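Local coordinates for protein precorrin-3 methylase (PDB 3NUT) that probably transfers a methyl group from S-adenosyl-L-methionine to a corrin precursor on the pathway to adenosylcobalamin, at residues A127-H135 with V239-R247; E192-A202 with A223-A234. All coordinates share one frame; numbering follows the deposited sequence.

Overall arrangement
Both contacts belong to the half of the subunit built round the mixed sheet of strands 137-141, 165-169, 227-231, 196-201 and 209-214, and their centres lie about 12 Å apart. Contact 2 pairs two neighbouring strands of that sheet and ends at the bound S-adenosyl-L-homocysteine. Contact 1 brings the end of helix 121-129 and the turn after it against the C-terminal strand 242-244; both segments of contact 2 fall between its two segments in the sequence. Ala129 packs on Leu198 and Pro132 on Leu230, and His135 and Thr245 lie beside Asn233, so the C-terminal strand is joined to the ligand-binding sheet both directly and through the helix end and turn.

Contact 1: A127-H135 with V239-R247; sequences AAAGAPLGH and VGPWVYTPR
His135 and Thr245 meet methyl to face: Thr245 CG2 sits 3.7 Å from the centroid of the His135 ring and 11° off its normal, a CH-pi contact. With CG2 anti to the backbone N of Thr245 (chi1 -51° for OG1), the methyl reaches the imidazole while OG1 hydrogen-bonds to Thr236. Arg247 CA lies at the ring edge. His135 NE2 comes 2.9 Å from Pro246 O, but the angle is too poor for a hydrogen bond, and ND1 is buried against Thr245 without a partner. An alanine in place of His135 would probably deprive the Thr245 methyl of its aromatic partner and open a gap beside Pro246 and Arg247.

At the other end Trp242 turns its benzo edge to the end of helix 121-129, CE3 lying 3.3 Å from Ala129 O and CZ3 near Ala128 O. A CB on Gly130 would run into Val243 O and crowd Trp242 CE3; its backbone angles already disfavour one. Strand 242-244 is the middle of a small mixed sheet, parallel to the short 130-131 and antiparallel to 237-239: Val243 N donates to Ala129 O (3.0 Å) and Ala131 N to Val243 O (2.8 Å). Pro132 CB rests 4.0 Å from Val243 CG1. Phe99 of the second subunit meets the Trp242 ring. The two backbone bonds fix the register; the indole edge lies against helix-end carbonyl oxygens, and the methyl and proline contacts are apolar.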
loop_
_atom_site.group_PDB
_atom_site.type_symbol
_atom_site.label_atom_id
_atom_site.label_comp_id
_atom_site.label_asym_id
_atom_site.label_seq_id
_atom_site.Cartn_x
_atom_site.Cartn_y
_atom_site.Cartn_z
ATOM N N ALA A 127 -6.314 -6.179 -5.511
ATOM C CA ALA A 127 -6.467 -7.620 -5.314
ATOM C C ALA A 127 -7.776 -8.161 -5.965
ATOM O O ALA A 127 -7.751 -9.161 -6.656
ATOM C CB ALA A 127 -6.414 -7.967 -3.852
ATOM N N ALA A 128 -8.905 -7.488 -5.757
ATOM C CA ALA A 128 -10.175 -8.005 -6.266
ATOM C C ALA A 128 -10.180 -7.964 -7.788
ATOM O O ALA A 128 -10.786 -8.816 -8.424
ATOM C CB ALA A 128 -11.337 -7.233 -5.706
ATOM N N ALA A 129 -9.463 -6.990 -8.351
ATOM C CA ALA A 129 -9.375 -6.801 -9.791
ATOM C C ALA A 129 -8.333 -7.698 -10.491
ATOM O O ALA A 129 -8.382 -7.875 -11.715
ATOM C CB ALA A 129 -9.061 -5.359 -10.073
ATOM N N GLY A 130 -7.394 -8.246 -9.715
ATOM C CA GLY A 130 -6.223 -8.926 -10.253
ATOM C C GLY A 130 -4.916 -8.244 -9.891
ATOM O O GLY A 130 -4.445 -8.330 -8.764
ATOM N N ALA A 131 -4.317 -7.547 -10.844
ATOM C CA ALA A 131 -3.035 -6.923 -10.589
ATOM C C ALA A 131 -2.828 -5.566 -11.303
ATOM O O ALA A 131 -1.813 -5.352 -11.969
ATOM C CB ALA A 131 -1.921 -7.915 -10.937
ATOM N N PRO A 132 -3.781 -4.630 -11.147
ATOM C CA PRO A 132 -3.675 -3.331 -11.826
ATOM C C PRO A 132 -2.553 -2.389 -11.353
ATOM O O PRO A 132 -2.168 -1.475 -12.092
ATOM C CB PRO A 132 -5.033 -2.693 -11.562
ATOM C CG PRO A 132 -5.553 -3.395 -10.359
ATOM C CD PRO A 132 -5.061 -4.776 -10.440
ATOM N N LEU A 133 -2.032 -2.607 -10.147
ATOM C CA LEU A 133 -0.973 -1.760 -9.623
ATOM C C LEU A 133 0.321 -2.551 -9.536
ATOM O O LEU A 133 1.218 -2.253 -8.724
ATOM C CB LEU A 133 -1.362 -1.188 -8.243
ATOM C CG LEU A 133 -2.631 -0.351 -8.177
ATOM C CD1 LEU A 133 -3.217 -0.399 -6.778
ATOM C CD2 LEU A 133 -2.412 1.091 -8.629
ATOM N N GLY A 134 0.415 -3.566 -10.387
ATOM C CA GLY A 134 1.606 -4.409 -10.462
ATOM C C GLY A 134 2.888 -3.677 -10.829
ATOM O O GLY A 134 3.984 -4.123 -10.478
ATOM N N HIS A 135 2.760 -2.571 -11.556
ATOM C CA HIS A 135 3.914 -1.763 -11.924
ATOM C C HIS A 135 3.928 -0.488 -11.090
ATOM O O HIS A 135 3.023 -0.279 -10.289
ATOM C CB HIS A 135 3.855 -1.406 -13.411
ATOM C CG HIS A 135 4.359 -2.488 -14.315
ATOM N ND1 HIS A 135 3.916 -3.796 -14.235
ATOM C CD2 HIS A 135 5.253 -2.453 -15.336
ATOM C CE1 HIS A 135 4.525 -4.519 -15.158
ATOM N NE2 HIS A 135 5.336 -3.728 -15.842
ATOM N N VAL A 239 -7.511 -9.302 -19.114
ATOM C CA VAL A 239 -7.564 -10.715 -19.463
ATOM C C VAL A 239 -8.775 -11.351 -18.776
ATOM O O VAL A 239 -8.770 -11.630 -17.568
ATOM C CB VAL A 239 -6.216 -11.491 -19.258
ATOM C CG1 VAL A 239 -5.815 -11.583 -17.795
ATOM C CG2 VAL A 239 -6.325 -12.887 -19.862
ATOM N N GLY A 240 -9.830 -11.528 -19.566
ATOM C CA GLY A 240 -11.132 -11.954 -19.044
ATOM C C GLY A 240 -11.690 -10.928 -18.080
ATOM O O GLY A 240 -11.713 -9.734 -18.386
ATOM N N PRO A 241 -12.139 -11.378 -16.902
ATOM C CA PRO A 241 -12.569 -10.434 -15.870
ATOM C C PRO A 241 -11.407 -9.659 -15.216
ATOM O O PRO A 241 -11.664 -8.653 -14.531
ATOM C CB PRO A 241 -13.240 -11.335 -14.829
ATOM C CG PRO A 241 -12.587 -12.663 -15.014
ATOM C CD PRO A 241 -12.293 -12.779 -16.477
ATOM N N TRP A 242 -10.165 -10.113 -15.434
ATOM C CA TRP A 242 -8.993 -9.599 -14.709
ATOM C C TRP A 242 -8.282 -8.410 -15.367
ATOM O O TRP A 242 -8.373 -8.205 -16.573
ATOM C CB TRP A 242 -7.972 -10.703 -14.469
ATOM C CG TRP A 242 -8.507 -11.888 -13.761
ATOM C CD1 TRP A 242 -8.760 -13.120 -14.301
ATOM C CD2 TRP A 242 -8.861 -11.976 -12.382
ATOM N NE1 TRP A 242 -9.239 -13.972 -13.336
ATOM C CE2 TRP A 242 -9.316 -13.294 -12.150
ATOM C CE3 TRP A 242 -8.822 -11.076 -11.312
ATOM C CZ2 TRP A 242 -9.745 -13.725 -10.888
ATOM C CZ3 TRP A 242 -9.261 -11.496 -10.070
ATOM C CH2 TRP A 242 -9.712 -12.806 -9.865
ATOM N N VAL A 243 -7.571 -7.627 -14.563
ATOM C CA VAL A 243 -6.794 -6.511 -15.086
ATOM C C VAL A 243 -5.385 -6.612 -14.556
ATOM O O VAL A 243 -5.179 -6.880 -13.379
ATOM C CB VAL A 243 -7.442 -5.149 -14.736
ATOM C CG1 VAL A 243 -6.508 -3.971 -15.045
ATOM C CG2 VAL A 243 -8.775 -4.989 -15.465
ATOM N N TYR A 244 -4.417 -6.428 -15.448
ATOM C CA TYR A 244 -3.006 -6.513 -15.095
ATOM C C TYR A 244 -2.139 -5.677 -16.033
ATOM O O TYR A 244 -2.603 -5.243 -17.076
ATOM C CB TYR A 244 -2.554 -7.970 -15.124
ATOM C CG TYR A 244 -2.252 -8.522 -16.500
ATOM C CD1 TYR A 244 -0.936 -8.747 -16.898
ATOM C CD2 TYR A 244 -3.279 -8.842 -17.398
ATOM C CE1 TYR A 244 -0.639 -9.278 -18.156
ATOM C CE2 TYR A 244 -2.994 -9.360 -18.664
ATOM C CZ TYR A 244 -1.670 -9.577 -19.032
ATOM O OH TYR A 244 -1.367 -10.089 -20.282
ATOM N N THR A 245 -0.886 -5.456 -15.647
ATOM C CA THR A 245 0.099 -4.786 -16.503
ATOM C C THR A 245 1.242 -5.746 -16.842
ATOM O O THR A 245 1.845 -6.322 -15.931
ATOM C CB THR A 245 0.697 -3.545 -15.813
ATOM O OG1 THR A 245 -0.355 -2.711 -15.313
ATOM C CG2 THR A 245 1.569 -2.745 -16.795
ATOM N N PRO A 246 1.541 -5.922 -18.151
ATOM C CA PRO A 246 2.629 -6.789 -18.583
ATOM C C PRO A 246 3.965 -6.095 -18.359
ATOM O O PRO A 246 3.980 -4.888 -18.085
ATOM C CB PRO A 246 2.365 -6.977 -20.087
ATOM C CG PRO A 246 0.995 -6.424 -20.335
ATOM C CD PRO A 246 0.828 -5.355 -19.308
ATOM N N ARG A 247 5.067 -6.848 -18.456
ATOM C CA ARG A 247 6.413 -6.306 -18.208
ATOM C C ARG A 247 7.299 -6.352 -19.443
ATOM O O ARG A 247 7.491 -5.327 -20.097
ATOM C CB ARG A 247 7.101 -6.962 -16.989
ATOM C CG ARG A 247 6.711 -8.432 -16.667
ATOM C CD ARG A 247 7.579 -9.463 -17.414
ATOM N NE ARG A 247 7.625 -10.759 -16.722
ATOM C CZ ARG A 247 8.533 -11.719 -16.933
ATOM N NH1 ARG A 247 9.507 -11.564 -17.828
ATOM N NH2 ARG A 247 8.470 -12.852 -16.236
#

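Contact 2: E192-A202 with A223-A234; sequences EPGRLILFARA and ADMRTVVLVGNA. With SAH (S-adenosyl-L-homocysteine), chain E.
Ile197, Phe199, Val229 and Val231 form the apolar centre on one face of this antiparallel strand pair. Ile197 CD1 lies 3.6 Å from Val231 CG1, the two side chains running side by side, whereas its CG2 branch, anti to the backbone N, crosses obliquely to Val229 CG1. The Phe199 ring turns one face to Val229 and has Thr227 CG2 at its edge. On the other face, Leu198 and Leu230 cross, CD2 of Leu198 lying 3.9 Å from CD1 of Leu230, and Ala200 pairs with Val228. Reciprocal backbone bonds join Leu198 to Leu230 and Ala200 to Val228.

At one end, Arg195 folds back through bends at chi2 and chi3, laying a guanidinium face over the Asn233-Ala234 peptide while Val231 CG1 meets its edge. Its NE forms a salt bridge with Glu192 OE2 (2.8 Å), on the syn side but tilted out of the carboxylate plane.

Toward the ligand, Asp224 OD1 accepts from Arg226 N in an Asx turn and from Thr227 OG1 (2.8 Å), the latter from above the carboxylate plane. Arg201 NH1 adds a long salt bridge to OD1 at 3.6 Å, with the two flat groups 84° apart. Ala202 N donates to Arg226 O (2.7 Å). Ala200, Ala202, Met225, Arg226, Thr227 and Val228 line the S-adenosyl-L-homocysteine pocket, where the ribose O2' donates to Thr227 O, a short bond of 2.5 Å.

In the mixed sheet, strand 209-214 flanks 196-201 and strand 165-169 flanks 227-231, while helix 121-129 packs against the face bearing Leu198, Ala200 and Val228.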
loop_
_atom_site.group_PDB
_atom_site.type_symbol
_atom_site.label_atom_id
_atom_site.label_comp_id
_atom_site.label_asym_id
_atom_site.label_seq_id
_atom_site.Cartn_x
_atom_site.Cartn_y
_atom_site.Cartn_z
ATOM N N GLU A 192 -4.028 8.336 -23.505
ATOM C CA GLU A 192 -4.718 7.709 -24.633
ATOM C C GLU A 192 -6.131 7.271 -24.234
ATOM O O GLU A 192 -6.317 6.733 -23.138
ATOM C CB GLU A 192 -3.920 6.507 -25.144
ATOM C CG GLU A 192 -3.988 5.257 -24.250
ATOM C CD GLU A 192 -3.097 5.333 -23.011
ATOM O OE1 GLU A 192 -2.222 6.229 -22.935
ATOM O OE2 GLU A 192 -3.269 4.476 -22.116
ATOM N N PRO A 193 -7.128 7.490 -25.118
ATOM C CA PRO A 193 -8.552 7.152 -24.898
ATOM C C PRO A 193 -8.860 5.752 -24.339
ATOM O O PRO A 193 -9.790 5.609 -23.532
ATOM C CB PRO A 193 -9.158 7.281 -26.302
ATOM C CG PRO A 193 -8.331 8.332 -26.953
ATOM C CD PRO A 193 -6.932 8.217 -26.387
ATOM N N GLY A 194 -8.119 4.735 -24.785
ATOM C CA GLY A 194 -8.322 3.353 -24.323
ATOM C C GLY A 194 -7.675 2.987 -22.982
ATOM O O GLY A 194 -7.521 1.796 -22.665
ATOM N N ARG A 195 -7.305 4.002 -22.197
ATOM C CA ARG A 195 -6.679 3.824 -20.882
ATOM C C ARG A 195 -7.691 3.271 -19.894
ATOM O O ARG A 195 -8.681 3.936 -19.571
ATOM C CB ARG A 195 -6.130 5.161 -20.371
ATOM C CG ARG A 195 -5.635 5.158 -18.923
ATOM C CD ARG A 195 -4.398 4.318 -18.746
ATOM N NE ARG A 195 -3.191 4.919 -19.313
ATOM C CZ ARG A 195 -2.408 5.801 -18.691
ATOM N NH1 ARG A 195 -2.707 6.238 -17.479
ATOM N NH2 ARG A 195 -1.323 6.268 -19.291
ATOM N N LEU A 196 -7.440 2.055 -19.422
ATOM C CA LEU A 196 -8.358 1.382 -18.524
ATOM C C LEU A 196 -8.537 2.126 -17.187
ATOM O O LEU A 196 -7.570 2.514 -16.545
ATOM C CB LEU A 196 -7.875 -0.048 -18.283
ATOM C CG LEU A 196 -8.424 -1.277 -19.036
ATOM C CD1 LEU A 196 -9.074 -1.006 -20.410
ATOM C CD2 LEU A 196 -7.320 -2.325 -19.159
ATOM N N ILE A 197 -9.791 2.350 -16.806
ATOM C CA ILE A 197 -10.138 2.900 -15.508
ATOM C C ILE A 197 -11.104 1.943 -14.828
ATOM O O ILE A 197 -11.979 1.344 -15.468
ATOM C CB ILE A 197 -10.835 4.270 -15.598
ATOM C CG1 ILE A 197 -10.282 5.119 -16.768
ATOM C CG2 ILE A 197 -10.785 4.991 -14.232
ATOM C CD1 ILE A 197 -8.836 5.650 -16.607
ATOM N N LEU A 198 -10.924 1.826 -13.516
ATOM C CA LEU A 198 -11.611 0.846 -12.704
ATOM C C LEU A 198 -12.263 1.584 -11.567
ATOM O O LEU A 198 -11.606 2.364 -10.875
ATOM C CB LEU A 198 -10.610 -0.151 -12.103
ATOM C CG LEU A 198 -9.936 -1.250 -12.915
ATOM C CD1 LEU A 198 -8.818 -0.746 -13.823
ATOM C CD2 LEU A 198 -9.369 -2.255 -11.928
ATOM N N PHE A 199 -13.549 1.324 -11.368
ATOM C CA PHE A 199 -14.255 1.869 -10.223
ATOM C C PHE A 199 -14.561 0.697 -9.308
ATOM O O PHE A 199 -15.300 -0.238 -9.676
ATOM C CB PHE A 199 -15.524 2.624 -10.642
ATOM C CG PHE A 199 -15.254 3.811 -11.529
ATOM C CD1 PHE A 199 -15.110 5.083 -10.983
ATOM C CD2 PHE A 199 -15.133 3.652 -12.912
ATOM C CE1 PHE A 199 -14.851 6.189 -11.800
ATOM C CE2 PHE A 199 -14.874 4.742 -13.735
ATOM C CZ PHE A 199 -14.735 6.021 -13.174
ATOM N N ALA A 200 -13.944 0.722 -8.133
ATOM C CA ALA A 200 -14.094 -0.388 -7.199
ATOM C C ALA A 200 -14.783 0.092 -5.934
ATOM O O ALA A 200 -14.271 0.923 -5.179
ATOM C CB ALA A 200 -12.761 -1.066 -6.912
ATOM N N ARG A 201 -15.977 -0.441 -5.750
ATOM C CA ARG A 201 -16.904 0.084 -4.793
ATOM C C ARG A 201 -17.049 -0.882 -3.638
ATOM O O ARG A 201 -17.307 -2.073 -3.844
ATOM C CB ARG A 201 -18.260 0.326 -5.500
ATOM C CG ARG A 201 -19.405 0.661 -4.565
ATOM C CD ARG A 201 -20.771 0.667 -5.281
ATOM N NE ARG A 201 -21.853 0.277 -4.364
ATOM C CZ ARG A 201 -22.295 1.034 -3.359
ATOM N NH1 ARG A 201 -21.749 2.232 -3.116
ATOM N NH2 ARG A 201 -23.286 0.592 -2.596
ATOM N N ALA A 202 -16.883 -0.359 -2.432
ATOM C CA ALA A 202 -17.183 -1.104 -1.199
ATOM C C ALA A 202 -16.404 -2.402 -1.152
ATOM O O ALA A 202 -16.953 -3.476 -0.873
ATOM C CB ALA A 202 -18.709 -1.381 -1.052
ATOM N N ALA A 223 -18.104 6.966 -9.713
ATOM C CA ALA A 223 -17.512 6.944 -8.389
ATOM C C ALA A 223 -18.474 7.517 -7.336
ATOM O O ALA A 223 -19.276 8.388 -7.653
ATOM C CB ALA A 223 -16.215 7.740 -8.401
ATOM N N ASP A 224 -18.407 7.000 -6.104
ATOM C CA ASP A 224 -18.946 7.685 -4.907
ATOM C C ASP A 224 -17.902 7.648 -3.798
ATOM O O ASP A 224 -16.747 7.328 -4.063
ATOM C CB ASP A 224 -20.291 7.121 -4.434
ATOM C CG ASP A 224 -20.366 5.608 -4.506
ATOM O OD1 ASP A 224 -19.528 4.919 -3.880
ATOM O OD2 ASP A 224 -21.284 5.104 -5.187
ATOM N N MET A 225 -18.288 7.983 -2.570
ATOM C CA MET A 225 -17.330 7.978 -1.445
ATOM C C MET A 225 -16.987 6.588 -0.922
ATOM O O MET A 225 -16.106 6.436 -0.096
ATOM C CB MET A 225 -17.776 8.914 -0.308
ATOM C CG MET A 225 -17.381 10.373 -0.579
ATOM S SD MET A 225 -15.719 10.493 -1.343
ATOM C CE MET A 225 -14.722 10.643 0.154
ATOM N N ARG A 226 -17.682 5.584 -1.445
ATOM C CA ARG A 226 -17.481 4.176 -1.120
ATOM C C ARG A 226 -16.538 3.522 -2.154
ATOM O O ARG A 226 -16.496 2.289 -2.302
ATOM C CB ARG A 226 -18.864 3.496 -1.142
ATOM C CG ARG A 226 -19.036 2.259 -0.275
ATOM C CD ARG A 226 -19.294 2.547 1.218
ATOM N NE ARG A 226 -19.016 1.338 2.006
ATOM C CZ ARG A 226 -17.817 0.981 2.491
ATOM N NH1 ARG A 226 -16.734 1.747 2.321
ATOM N NH2 ARG A 226 -17.709 -0.157 3.169
ATOM N N THR A 227 -15.781 4.353 -2.872
ATOM C CA THR A 227 -15.116 3.920 -4.107
ATOM C C THR A 227 -13.676 4.394 -4.149
ATOM O O THR A 227 -13.353 5.486 -3.687
ATOM C CB THR A 227 -15.898 4.443 -5.347
ATOM O OG1 THR A 227 -17.242 3.972 -5.258
ATOM C CG2 THR A 227 -15.309 3.984 -6.683
ATOM N N VAL A 228 -12.815 3.535 -4.680
ATOM C CA VAL A 228 -11.454 3.898 -4.969
ATOM C C VAL A 228 -11.272 3.644 -6.472
ATOM O O VAL A 228 -11.745 2.634 -7.010
ATOM C CB VAL A 228 -10.431 3.134 -4.054
ATOM C CG1 VAL A 228 -10.456 1.630 -4.294
ATOM C CG2 VAL A 228 -9.015 3.667 -4.247
ATOM N N VAL A 229 -10.609 4.566 -7.146
ATOM C CA VAL A 229 -10.541 4.533 -8.600
ATOM C C VAL A 229 -9.112 4.223 -9.032
ATOM O O VAL A 229 -8.159 4.941 -8.678
ATOM C CB VAL A 229 -11.047 5.875 -9.226
ATOM C CG1 VAL A 229 -10.947 5.852 -10.767
ATOM C CG2 VAL A 229 -12.469 6.206 -8.758
ATOM N N LEU A 230 -8.967 3.139 -9.780
ATOM C CA LEU A 230 -7.668 2.716 -10.248
ATOM C C LEU A 230 -7.511 3.083 -11.712
ATOM O O LEU A 230 -8.397 2.847 -12.523
ATOM C CB LEU A 230 -7.454 1.215 -10.043
ATOM C CG LEU A 230 -7.706 0.634 -8.645
ATOM C CD1 LEU A 230 -7.599 -0.881 -8.684
ATOM C CD2 LEU A 230 -6.785 1.212 -7.568
ATOM N N VAL A 231 -6.378 3.688 -12.022
ATOM C CA VAL A 231 -6.030 4.050 -13.366
ATOM C C VAL A 231 -4.804 3.230 -13.737
ATOM O O VAL A 231 -3.803 3.270 -13.031
ATOM C CB VAL A 231 -5.693 5.556 -13.465
ATOM C CG1 VAL A 231 -5.628 5.980 -14.925
ATOM C CG2 VAL A 231 -6.730 6.383 -12.735
ATOM N N GLY A 232 -4.878 2.489 -14.842
ATOM C CA GLY A 232 -3.736 1.701 -15.290
ATOM C C GLY A 232 -2.557 2.516 -15.805
ATOM O O GLY A 232 -2.628 3.752 -15.865
ATOM N N ASN A 233 -1.457 1.825 -16.117
ATOM C CA ASN A 233 -0.405 2.354 -16.993
ATOM C C ASN A 233 -1.005 2.391 -18.416
ATOM O O ASN A 233 -2.136 1.934 -18.646
ATOM C CB ASN A 233 0.809 1.404 -17.044
ATOM C CG ASN A 233 1.560 1.302 -15.729
ATOM O OD1 ASN A 233 2.403 2.146 -15.394
ATOM N ND2 ASN A 233 1.299 0.234 -14.993
ATOM N N ALA A 234 -0.225 2.878 -19.374
ATOM C CA ALA A 234 -0.566 2.708 -20.790
ATOM C C ALA A 234 -0.609 1.236 -21.216
ATOM O O ALA A 234 -1.412 0.867 -22.066
ATOM C CB ALA A 234 0.409 3.503 -21.687
HETATM N N SAH E . -6.542 5.110 5.475
HETATM C CA SAH E . -7.487 4.732 4.381
HETATM C CB SAH E . -7.749 5.924 3.446
HETATM C CG SAH E . -8.674 6.953 4.098
HETATM S SD SAH E . -9.471 8.027 2.927
HETATM C C SAH E . -6.814 3.633 3.645
HETATM O O SAH E . -5.638 3.470 3.943
HETATM O OXT SAH E . -7.352 2.906 2.786
HETATM C "C5'" SAH E . -11.014 7.189 2.642
HETATM C "C4'" SAH E . -11.172 6.796 1.159
HETATM O "O4'" SAH E . -10.510 5.546 0.929
HETATM C "C3'" SAH E . -12.605 6.587 0.648
HETATM O "O3'" SAH E . -13.213 7.762 0.093
HETATM C "C2'" SAH E . -12.431 5.567 -0.456
HETATM O "O2'" SAH E . -11.964 6.173 -1.680
HETATM C "C1'" SAH E . -11.296 4.709 0.068
HETATM N N9 SAH E . -11.797 3.509 0.778
HETATM C C8 SAH E . -11.697 3.240 2.095
HETATM N N7 SAH E . -12.262 2.025 2.373
HETATM C C5 SAH E . -12.735 1.495 1.217
HETATM C C6 SAH E . -13.433 0.248 0.778
HETATM N N6 SAH E . -13.773 -0.736 1.650
HETATM N N1 SAH E . -13.743 0.107 -0.536
HETATM C C2 SAH E . -13.427 1.063 -1.434
HETATM N N3 SAH E . -12.795 2.214 -1.100
HETATM C C4 SAH E . -12.431 2.487 0.179
#